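Local coordinates for azurocidin (Homo sapiens, PDB 1FY1), which is a neutrophil serine protease homolog that binds heparin, acts against many Gram-negative bacteria and attracts monocytes and fibroblasts, at residues Arg10-Leu15 and Gln124-Gly129; His32-Met37 and Leu92-Arg97. The protein carries 2 engineered substitutions. One frame throughout, in Å; residues are numbered along the deposited sequence.

Overall arrangement
Azurocidin has the two-barrel fold of the chymotrypsin family. From the N terminus, the chain passes strand 5-6 and reaches the loop 10-15, the first half of contact 1. It then enters the six-stranded barrel. Residues 32-37 are the first half of contact 2, and residues 92-97 close that loop. The chain next runs into strand 122-127 of the other sheet. There residues 124-129 close the longer loop of contact 1. Contact 2 is therefore nested inside contact 1. The centres lie about 17 Å apart. Contact 2 joins two neighbouring strands of one barrel; contact 1 ties the entrance of that barrel to the second sheet.

Contact 1. Residues Arg10-Leu15 and Gln124-Gly129; sequences RQFPFL and QVAGWG. With EOH (ethanol), chain E.
Phe12 and Ala126 make the tight part of this contact. The methyl of Ala126 sits over one face of the Phe12 ring. Ala126 CB is 4.0 Å from the centroid of the Phe12 ring and 21° off its normal, a CH-pi contact. It leans toward the CE2 side, and Phe12 CE2 to Ala126 CB is 3.7 Å. Gln11 CB covers the opposite face of the ring, near its rim. CG of Phe12 lies anti to the carbonyl carbon (chi1 -53°), which carries the ring across to strand 122-127. Leu15 is the second close point. Its CD2 is 3.9 Å from Trp128 CZ3. The two side chains arrive from opposite directions, and the methyl meets the indole obliquely. Phe12 and Leu15 are the first and last residues of a type I turn, and both point to the strand; the Leu15 N to Phe12 O bond is weak at 3.5 Å.

The contact is looser toward Gln124 and the solvent. Gln124 OE1 only approaches the edge of the Phe12 ring, 4.2 Å from Phe12 CE1. Gln124 NE2 instead bonds to the side chain of Asn145, a glycosylated residue. Arg10 lies on the solvent side and does not reach the strand. Arg10 N bonds to the oxygen of an ethanol, probably from the crystallisation liquor, at 2.7 Å. No hydrogen bond joins the two segments, so apolar surfaces carry the contact.

The polar groups beside it are held elsewhere: Trp128 NE1 by Tyr58 O, and Ala126 O by Thr177. Phe143 of strand 142-148 touches Gln124 and Ala126. Phe14 forms a backbone hydrogen bond with Leu30 of strand 23-32, and its side chain touches Pro178 and Val180 of strand 178-181. The turn thus touches both sheets.

Contact 2. Residues His32-Met37 and Leu92-Arg97; sequences HARFVM and LLQLDR. With NAG (2-acetamido-2-deoxy-beta-D-glucopyranose), chain C.
Phe35 lies against Gln94, its partner in a non-hydrogen-bonded antiparallel pair. The ring and the amide plane are only 15° apart, but the side chains run at a slant to each other. It is the aliphatic part of Gln94 that touches: Phe35 CE2 is 3.6 Å from Gln94 CB, and Gln94 CG is almost as near to Phe35 CE2. With CG anti to the backbone N (chi1 -171°) and the chain extended beyond it, Gln94 lays CB and CG against the ring and sends its amide on to Ser75, whose OG bonds to OE1. Arg34 runs alongside Gln94 in the same direction, with Arg34 CD 4.0 Å from Gln94 NE2. The guanidinium and amide planes are 57° apart.

On the face of Phe35 and Gln94, Met37 meets Leu92, with Met37 CB 3.8 Å from Leu92 CD2. Helix 210-218 covers this face through Val216 and Leu217. On the other face, Val36 packs more loosely on Leu93 and Leu95.

The backbones bond at two points between Val36 and Leu93, and Leu95 N gives a nearly straight bond of 2.9 Å to Arg34 O. This pairing of adjacent strands is part of the closed barrel.

Beyond the strands, Arg97 NH1 forms a salt bridge with Asp96 OD2 at 3.0 Å, in the guanidinium plane and on the syn lone pair, and also bonds to Thr70 O. Arg97 NH2 reaches O6 of an N-acetylglucosamine at 2.6 Å. The chemistry thus divides: backbone bonds and buried side chains, mostly apolar, join the strands, while the charged end, where Asp96 probably steadies Arg97, meets a sugar.

Contact 1. Residues Arg10-Leu15 and Gln124-Gly129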
ATOM      1  N   ARG A  10      15.102   0.322  -7.223  1.00 23.57           N
ATOM      2  CA  ARG A  10      14.274  -0.258  -8.288  1.00 22.35           C
ATOM      3  C   ARG A  10      13.878  -1.691  -8.084  1.00 26.20           C
ATOM      4  O   ARG A  10      13.556  -2.364  -9.047  1.00 27.68           O
ATOM      5  CB  ARG A  10      14.926  -0.197  -9.655  1.00 20.08           C
ATOM      6  CG  ARG A  10      15.583   1.135  -9.921  1.00 23.89           C
ATOM      7  CD  ARG A  10      15.992   1.303 -11.372  1.00 24.39           C
ATOM      8  NE  ARG A  10      16.786   0.215 -11.941  1.00 34.64           N
ATOM      9  CZ  ARG A  10      18.108   0.111 -11.841  1.00 48.03           C
ATOM     10  NH1 ARG A  10      18.812   1.022 -11.165  1.00 39.57           N
ATOM     11  NH2 ARG A  10      18.735  -0.922 -12.438  1.00 22.54           N
ATOM     12  N   GLN A  11      13.927  -2.179  -6.870  1.00 21.77           N
ATOM     13  CA  GLN A  11      13.535  -3.566  -6.648  1.00 21.20           C
ATOM     14  C   GLN A  11      12.014  -3.717  -6.698  1.00 26.87           C
ATOM     15  O   GLN A  11      11.513  -4.772  -7.037  1.00 29.56           O
ATOM     16  CB  GLN A  11      14.133  -4.081  -5.313  1.00 21.89           C
ATOM     17  CG  GLN A  11      14.158  -5.618  -5.184  1.00 13.49           C
ATOM     18  CD  GLN A  11      14.692  -6.029  -3.849  1.00 26.96           C
ATOM     19  OE1 GLN A  11      15.278  -5.234  -3.125  1.00 32.55           O
ATOM     20  NE2 GLN A  11      14.477  -7.265  -3.498  1.00 14.41           N
ATOM     21  N   PHE A  12      11.284  -2.629  -6.353  1.00 21.43           N
ATOM     22  CA  PHE A  12       9.824  -2.504  -6.332  1.00 17.71           C
ATOM     23  C   PHE A  12       9.480  -1.139  -6.888  1.00 18.21           C
ATOM     24  O   PHE A  12       9.235  -0.198  -6.175  1.00 17.93           O
ATOM     25  CB  PHE A  12       9.323  -2.511  -4.871  1.00 18.51           C
ATOM     26  CG  PHE A  12       9.802  -3.674  -4.041  1.00 19.87           C
ATOM     27  CD1 PHE A  12       9.332  -4.970  -4.245  1.00 21.64           C
ATOM     28  CD2 PHE A  12      10.702  -3.481  -2.993  1.00 22.51           C
ATOM     29  CE1 PHE A  12       9.764  -6.038  -3.455  1.00 20.95           C
ATOM     30  CE2 PHE A  12      11.163  -4.536  -2.201  1.00 23.56           C
ATOM     31  CZ  PHE A  12      10.683  -5.822  -2.429  1.00 20.35           C
ATOM     32  N   PRO A  13       9.437  -1.054  -8.167  1.00 14.58           N
ATOM     33  CA  PRO A  13       9.203   0.176  -8.834  1.00 15.11           C
ATOM     34  C   PRO A  13       7.770   0.692  -8.908  1.00 20.42           C
ATOM     35  O   PRO A  13       7.501   1.739  -9.529  1.00 21.12           O
ATOM     36  CB  PRO A  13       9.855   0.054 -10.216  1.00 17.38           C
ATOM     37  CG  PRO A  13      10.328  -1.404 -10.358  1.00 20.78           C
ATOM     38  CD  PRO A  13       9.881  -2.152  -9.088  1.00 15.56           C
ATOM     39  N   PHE A  14       6.862  -0.045  -8.303  1.00 15.13           N
ATOM     40  CA  PHE A  14       5.450   0.288  -8.289  1.00 15.99           C
ATOM     41  C   PHE A  14       5.065   1.104  -7.087  1.00 22.83           C
ATOM     42  O   PHE A  14       4.019   1.742  -7.007  1.00 22.79           O
ATOM     43  CB  PHE A  14       4.619  -1.027  -8.304  1.00 16.55           C
ATOM     44  CG  PHE A  14       5.075  -2.061  -7.298  1.00 17.34           C
ATOM     45  CD1 PHE A  14       4.771  -1.975  -5.933  1.00 18.87           C
ATOM     46  CD2 PHE A  14       5.796  -3.175  -7.729  1.00 17.56           C
ATOM     47  CE1 PHE A  14       5.185  -2.959  -5.029  1.00 17.82           C
ATOM     48  CE2 PHE A  14       6.205  -4.171  -6.839  1.00 18.61           C
ATOM     49  CZ  PHE A  14       5.912  -4.056  -5.483  1.00 15.62           C
ATOM     50  N   LEU A  15       5.977   1.050  -6.179  1.00 20.26           N
ATOM     51  CA  LEU A  15       5.863   1.641  -4.889  1.00 18.97           C
ATOM     52  C   LEU A  15       5.781   3.159  -4.845  1.00 21.10           C
ATOM     53  O   LEU A  15       6.597   3.872  -5.424  1.00 19.38           O
ATOM     54  CB  LEU A  15       7.068   1.133  -4.099  1.00 18.59           C
ATOM     55  CG  LEU A  15       6.736   0.855  -2.656  1.00 23.43           C
ATOM     56  CD1 LEU A  15       5.631  -0.218  -2.617  1.00 24.74           C
ATOM     57  CD2 LEU A  15       7.991   0.369  -1.938  1.00 21.88           C
ATOM     58  N   GLN A 124       5.139 -11.247  -0.261  1.00 23.84           N
ATOM     59  CA  GLN A 124       6.102 -10.256   0.239  1.00 22.73           C
ATOM     60  C   GLN A 124       5.399  -8.938   0.418  1.00 24.46           C
ATOM     61  O   GLN A 124       4.479  -8.663  -0.341  1.00 23.80           O
ATOM     62  CB  GLN A 124       7.279  -9.986  -0.728  1.00 22.86           C
ATOM     63  CG  GLN A 124       8.327 -11.107  -0.775  1.00 28.59           C
ATOM     64  CD  GLN A 124       9.421 -10.808  -1.786  1.00 40.95           C
ATOM     65  OE1 GLN A 124       9.173 -10.131  -2.784  1.00 29.74           O
ATOM     66  NE2 GLN A 124      10.644 -11.278  -1.508  1.00 40.12           N
ATOM     67  N   VAL A 125       5.857  -8.147   1.383  1.00 18.43           N
ATOM     68  CA  VAL A 125       5.350  -6.835   1.630  1.00 17.71           C
ATOM     69  C   VAL A 125       6.545  -5.904   1.805  1.00 22.97           C
ATOM     70  O   VAL A 125       7.592  -6.290   2.288  1.00 22.71           O
ATOM     71  CB  VAL A 125       4.287  -6.795   2.696  1.00 20.42           C
ATOM     72  CG1 VAL A 125       4.841  -7.351   3.976  1.00 20.99           C
ATOM     73  CG2 VAL A 125       3.768  -5.390   2.908  1.00 19.38           C
ATOM     74  N   ALA A 126       6.439  -4.681   1.352  1.00 20.81           N
ATOM     75  CA  ALA A 126       7.577  -3.806   1.459  1.00 20.08           C
ATOM     76  C   ALA A 126       7.216  -2.370   1.709  1.00 25.60           C
ATOM     77  O   ALA A 126       6.186  -1.912   1.290  1.00 26.16           O
ATOM     78  CB  ALA A 126       8.391  -3.908   0.193  1.00 20.37           C
ATOM     79  N   GLY A 127       8.097  -1.657   2.405  1.00 24.27           N
ATOM     80  CA  GLY A 127       7.866  -0.262   2.685  1.00 24.11           C
ATOM     81  C   GLY A 127       8.950   0.373   3.549  1.00 28.31           C
ATOM     82  O   GLY A 127       9.894  -0.271   4.003  1.00 27.80           O
ATOM     83  N   TRP A 128       8.766   1.677   3.715  1.00 23.61           N
ATOM     84  CA  TRP A 128       9.575   2.554   4.497  1.00 22.38           C
ATOM     85  C   TRP A 128       9.016   2.742   5.901  1.00 27.05           C
ATOM     86  O   TRP A 128       9.127   3.805   6.444  1.00 28.20           O
ATOM     87  CB  TRP A 128       9.560   3.947   3.890  1.00 20.24           C
ATOM     88  CG  TRP A 128      10.238   4.104   2.572  1.00 21.41           C
ATOM     89  CD1 TRP A 128      11.543   4.388   2.391  1.00 24.51           C
ATOM     90  CD2 TRP A 128       9.632   4.143   1.275  1.00 21.50           C
ATOM     91  NE1 TRP A 128      11.813   4.583   1.058  1.00 24.54           N
ATOM     92  CE2 TRP A 128      10.665   4.414   0.345  1.00 25.69           C
ATOM     93  CE3 TRP A 128       8.327   3.941   0.819  1.00 22.73           C
ATOM     94  CZ2 TRP A 128      10.429   4.477  -1.016  1.00 24.75           C
ATOM     95  CZ3 TRP A 128       8.081   4.028  -0.530  1.00 24.23           C
ATOM     96  CH2 TRP A 128       9.116   4.302  -1.427  1.00 24.98           C
ATOM     97  N   GLY A 129       8.329   1.780   6.456  1.00 22.37           N
ATOM     98  CA  GLY A 129       7.748   1.949   7.771  1.00 21.71           C
ATOM     99  C   GLY A 129       8.790   1.644   8.813  1.00 28.41           C
ATOM    100  O   GLY A 129       9.867   1.188   8.474  1.00 31.33           O
TER
HETATM  101  C1  EOH E 300      14.544   4.158  -7.199  1.00 47.84           C
HETATM  102  C2  EOH E 300      15.842   4.177  -8.043  1.00 23.15           C
HETATM  103  O   EOH E 300      14.258   2.844  -6.616  1.00 36.88           O

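Contact 2. Residues His32-Met37 and Leu92-Arg97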
ATOM      1  N   HIS A  32      -2.204   2.128 -12.354  1.00 23.76           N
ATOM      2  CA  HIS A  32      -2.594   2.694 -13.623  1.00 24.19           C
ATOM      3  C   HIS A  32      -1.799   3.986 -13.769  1.00 27.64           C
ATOM      4  O   HIS A  32      -1.538   4.651 -12.782  1.00 28.25           O
ATOM      5  CB  HIS A  32      -4.105   2.981 -13.588  1.00 25.78           C
ATOM      6  CG  HIS A  32      -4.622   3.673 -14.827  1.00 29.98           C
ATOM      7  ND1 HIS A  32      -5.124   2.957 -15.912  1.00 31.68           N
ATOM      8  CD2 HIS A  32      -4.692   4.998 -15.146  1.00 31.20           C
ATOM      9  CE1 HIS A  32      -5.495   3.832 -16.828  1.00 30.43           C
ATOM     10  NE2 HIS A  32      -5.238   5.057 -16.405  1.00 30.68           N
ATOM     11  N   ALA A  33      -1.396   4.362 -14.960  1.00 24.51           N
ATOM     12  CA  ALA A  33      -0.586   5.590 -15.127  1.00 24.59           C
ATOM     13  C   ALA A  33      -1.122   6.841 -14.486  1.00 25.07           C
ATOM     14  O   ALA A  33      -0.450   7.879 -14.465  1.00 23.11           O
ATOM     15  CB  ALA A  33      -0.362   5.909 -16.596  1.00 25.83           C
ATOM     16  N   ARG A  34      -2.322   6.755 -13.935  1.00 20.53           N
ATOM     17  CA  ARG A  34      -2.923   7.932 -13.342  1.00 20.07           C
ATOM     18  C   ARG A  34      -3.531   7.641 -11.966  1.00 23.88           C
ATOM     19  O   ARG A  34      -4.080   8.503 -11.298  1.00 24.95           O
ATOM     20  CB  ARG A  34      -3.940   8.405 -14.376  1.00 24.73           C
ATOM     21  CG  ARG A  34      -4.540   9.769 -14.174  1.00 39.34           C
ATOM     22  CD  ARG A  34      -5.518  10.031 -15.294  1.00 53.10           C
ATOM     23  NE  ARG A  34      -4.895  10.427 -16.550  1.00 73.84           N
ATOM     24  CZ  ARG A  34      -4.789  11.720 -16.914  1.00100.00           C
ATOM     25  NH1 ARG A  34      -5.249  12.708 -16.136  1.00 89.69           N
ATOM     26  NH2 ARG A  34      -4.220  12.041 -18.080  1.00 93.13           N
ATOM     27  N   PHE A  35      -3.383   6.410 -11.485  1.00 19.19           N
ATOM     28  CA  PHE A  35      -3.914   6.094 -10.167  1.00 16.99           C
ATOM     29  C   PHE A  35      -2.954   5.356  -9.260  1.00 18.23           C
ATOM     30  O   PHE A  35      -2.128   4.579  -9.726  1.00 17.76           O
ATOM     31  CB  PHE A  35      -5.179   5.256 -10.277  1.00 17.23           C
ATOM     32  CG  PHE A  35      -6.277   6.025 -10.917  1.00 16.59           C
ATOM     33  CD1 PHE A  35      -6.406   6.054 -12.305  1.00 15.94           C
ATOM     34  CD2 PHE A  35      -7.192   6.720 -10.124  1.00 18.37           C
ATOM     35  CE1 PHE A  35      -7.458   6.755 -12.891  1.00 16.68           C
ATOM     36  CE2 PHE A  35      -8.262   7.407 -10.700  1.00 20.29           C
ATOM     37  CZ  PHE A  35      -8.394   7.414 -12.090  1.00 16.94           C
ATOM     38  N   VAL A  36      -3.160   5.575  -7.955  1.00 12.40           N
ATOM     39  CA  VAL A  36      -2.366   4.965  -6.910  1.00 12.43           C
ATOM     40  C   VAL A  36      -3.368   4.421  -5.955  1.00 18.38           C
ATOM     41  O   VAL A  36      -4.320   5.130  -5.617  1.00 18.15           O
ATOM     42  CB  VAL A  36      -1.412   5.974  -6.178  1.00 15.59           C
ATOM     43  CG1 VAL A  36      -0.878   5.430  -4.870  1.00 14.68           C
ATOM     44  CG2 VAL A  36      -0.186   6.305  -7.009  1.00 15.21           C
ATOM     45  N   MET A  37      -3.176   3.150  -5.589  1.00 16.08           N
ATOM     46  CA  MET A  37      -4.065   2.456  -4.676  1.00 15.55           C
ATOM     47  C   MET A  37      -3.488   2.563  -3.274  1.00 19.20           C
ATOM     48  O   MET A  37      -2.306   2.437  -3.063  1.00 20.27           O
ATOM     49  CB  MET A  37      -4.273   1.010  -5.154  1.00 17.10           C
ATOM     50  CG  MET A  37      -5.308   0.257  -4.375  1.00 20.77           C
ATOM     51  SD  MET A  37      -5.457  -1.467  -4.945  1.00 26.16           S
ATOM     52  CE  MET A  37      -3.787  -2.141  -4.790  1.00 21.69           C
ATOM     53  N   LEU A  92      -8.538   5.061  -3.931  1.00 23.26           N
ATOM     54  CA  LEU A  92      -7.763   5.339  -5.125  1.00 23.82           C
ATOM     55  C   LEU A  92      -7.551   6.817  -5.310  1.00 26.94           C
ATOM     56  O   LEU A  92      -8.486   7.605  -5.170  1.00 25.55           O
ATOM     57  CB  LEU A  92      -8.419   4.844  -6.423  1.00 24.65           C
ATOM     58  CG  LEU A  92      -8.693   3.340  -6.513  1.00 30.43           C
ATOM     59  CD1 LEU A  92      -9.514   3.070  -7.762  1.00 30.23           C
ATOM     60  CD2 LEU A  92      -7.369   2.590  -6.648  1.00 34.80           C
ATOM     61  N   LEU A  93      -6.323   7.160  -5.677  1.00 22.59           N
ATOM     62  CA  LEU A  93      -5.918   8.520  -5.919  1.00 20.37           C
ATOM     63  C   LEU A  93      -5.657   8.753  -7.366  1.00 27.59           C
ATOM     64  O   LEU A  93      -4.920   8.018  -8.027  1.00 28.14           O
ATOM     65  CB  LEU A  93      -4.621   8.885  -5.170  1.00 19.10           C
ATOM     66  CG  LEU A  93      -4.607   8.432  -3.715  1.00 22.28           C
ATOM     67  CD1 LEU A  93      -3.257   8.772  -3.093  1.00 22.41           C
ATOM     68  CD2 LEU A  93      -5.739   9.104  -2.941  1.00 22.49           C
ATOM     69  N   GLN A  94      -6.268   9.818  -7.833  1.00 26.11           N
ATOM     70  CA  GLN A  94      -6.098  10.227  -9.185  1.00 25.04           C
ATOM     71  C   GLN A  94      -5.087  11.331  -9.164  1.00 28.09           C
ATOM     72  O   GLN A  94      -5.272  12.333  -8.446  1.00 28.47           O
ATOM     73  CB  GLN A  94      -7.403  10.741  -9.809  1.00 25.53           C
ATOM     74  CG  GLN A  94      -7.238  10.951 -11.316  1.00 26.39           C
ATOM     75  CD  GLN A  94      -8.397  11.702 -11.927  1.00 49.40           C
ATOM     76  OE1 GLN A  94      -9.363  12.070 -11.238  1.00 48.61           O
ATOM     77  NE2 GLN A  94      -8.288  11.952 -13.229  1.00 37.65           N
ATOM     78  N   LEU A  95      -4.044  11.113  -9.949  1.00 23.36           N
ATOM     79  CA  LEU A  95      -2.915  12.012 -10.142  1.00 22.62           C
ATOM     80  C   LEU A  95      -3.253  13.176 -11.083  1.00 30.52           C
ATOM     81  O   LEU A  95      -4.002  13.044 -12.059  1.00 32.09           O
ATOM     82  CB  LEU A  95      -1.694  11.196 -10.689  1.00 21.32           C
ATOM     83  CG  LEU A  95      -1.420   9.889  -9.924  1.00 22.31           C
ATOM     84  CD1 LEU A  95      -0.274   9.154 -10.600  1.00 22.24           C
ATOM     85  CD2 LEU A  95      -1.105  10.164  -8.449  1.00 18.35           C
ATOM     86  N   ASP A  96      -2.655  14.316 -10.822  1.00 28.65           N
ATOM     87  CA  ASP A  96      -2.856  15.504 -11.636  1.00 29.61           C
ATOM     88  C   ASP A  96      -2.470  15.304 -13.107  1.00 34.50           C
ATOM     89  O   ASP A  96      -2.897  16.048 -13.989  1.00 34.14           O
ATOM     90  CB  ASP A  96      -2.061  16.687 -11.029  1.00 32.15           C
ATOM     91  CG  ASP A  96      -0.583  16.403 -10.801  1.00 41.20           C
ATOM     92  OD1 ASP A  96      -0.136  15.868  -9.795  1.00 41.57           O
ATOM     93  OD2 ASP A  96       0.160  16.737 -11.833  1.00 42.45           O
ATOM     94  N   ARG A  97      -1.659  14.284 -13.380  1.00 32.48           N
ATOM     95  CA  ARG A  97      -1.217  14.010 -14.741  1.00 32.19           C
ATOM     96  C   ARG A  97      -0.614  12.609 -14.879  1.00 35.78           C
ATOM     97  O   ARG A  97      -0.303  11.964 -13.888  1.00 34.95           O
ATOM     98  CB  ARG A  97      -0.196  15.050 -15.128  1.00 33.72           C
ATOM     99  CG  ARG A  97       1.123  14.873 -14.388  1.00 47.58           C
ATOM    100  CD  ARG A  97       1.964  16.137 -14.441  1.00 58.08           C
ATOM    101  NE  ARG A  97       3.351  15.900 -14.096  1.00 66.28           N
ATOM    102  CZ  ARG A  97       3.824  15.888 -12.858  1.00 78.73           C
ATOM    103  NH1 ARG A  97       3.049  16.098 -11.795  1.00 57.00           N
ATOM    104  NH2 ARG A  97       5.116  15.648 -12.678  1.00 72.06           N
TER
HETATM  105  C1  NAG C1001       7.947  12.748 -18.168  1.00 97.00           C
HETATM  106  C2  NAG C1001       8.154  13.939 -19.130  1.00 54.58           C
HETATM  107  C3  NAG C1001       8.383  15.271 -18.338  1.00100.00           C
HETATM  108  C4  NAG C1001       7.580  15.501 -17.025  1.00100.00           C
HETATM  109  C5  NAG C1001       7.795  14.217 -16.202  1.00100.00           C
HETATM  110  C6  NAG C1001       7.233  14.229 -14.767  1.00100.00           C
HETATM  111  C7  NAG C1001       9.540  13.867 -21.223  1.00 71.20           C
HETATM  112  C8  NAG C1001      11.036  13.845 -21.630  1.00 89.68           C
HETATM  113  N2  NAG C1001       9.402  13.713 -19.899  1.00100.00           N
HETATM  114  O3  NAG C1001       8.164  16.340 -19.228  1.00100.00           O
HETATM  115  O4  NAG C1001       8.019  16.716 -16.298  1.00 71.83           O
HETATM  116  O5  NAG C1001       7.226  13.176 -17.024  1.00100.00           O
HETATM  117  O6  NAG C1001       5.786  14.170 -14.754  1.00 91.71           O
HETATM  118  O7  NAG C1001       8.704  14.555 -21.813  1.00100.00           O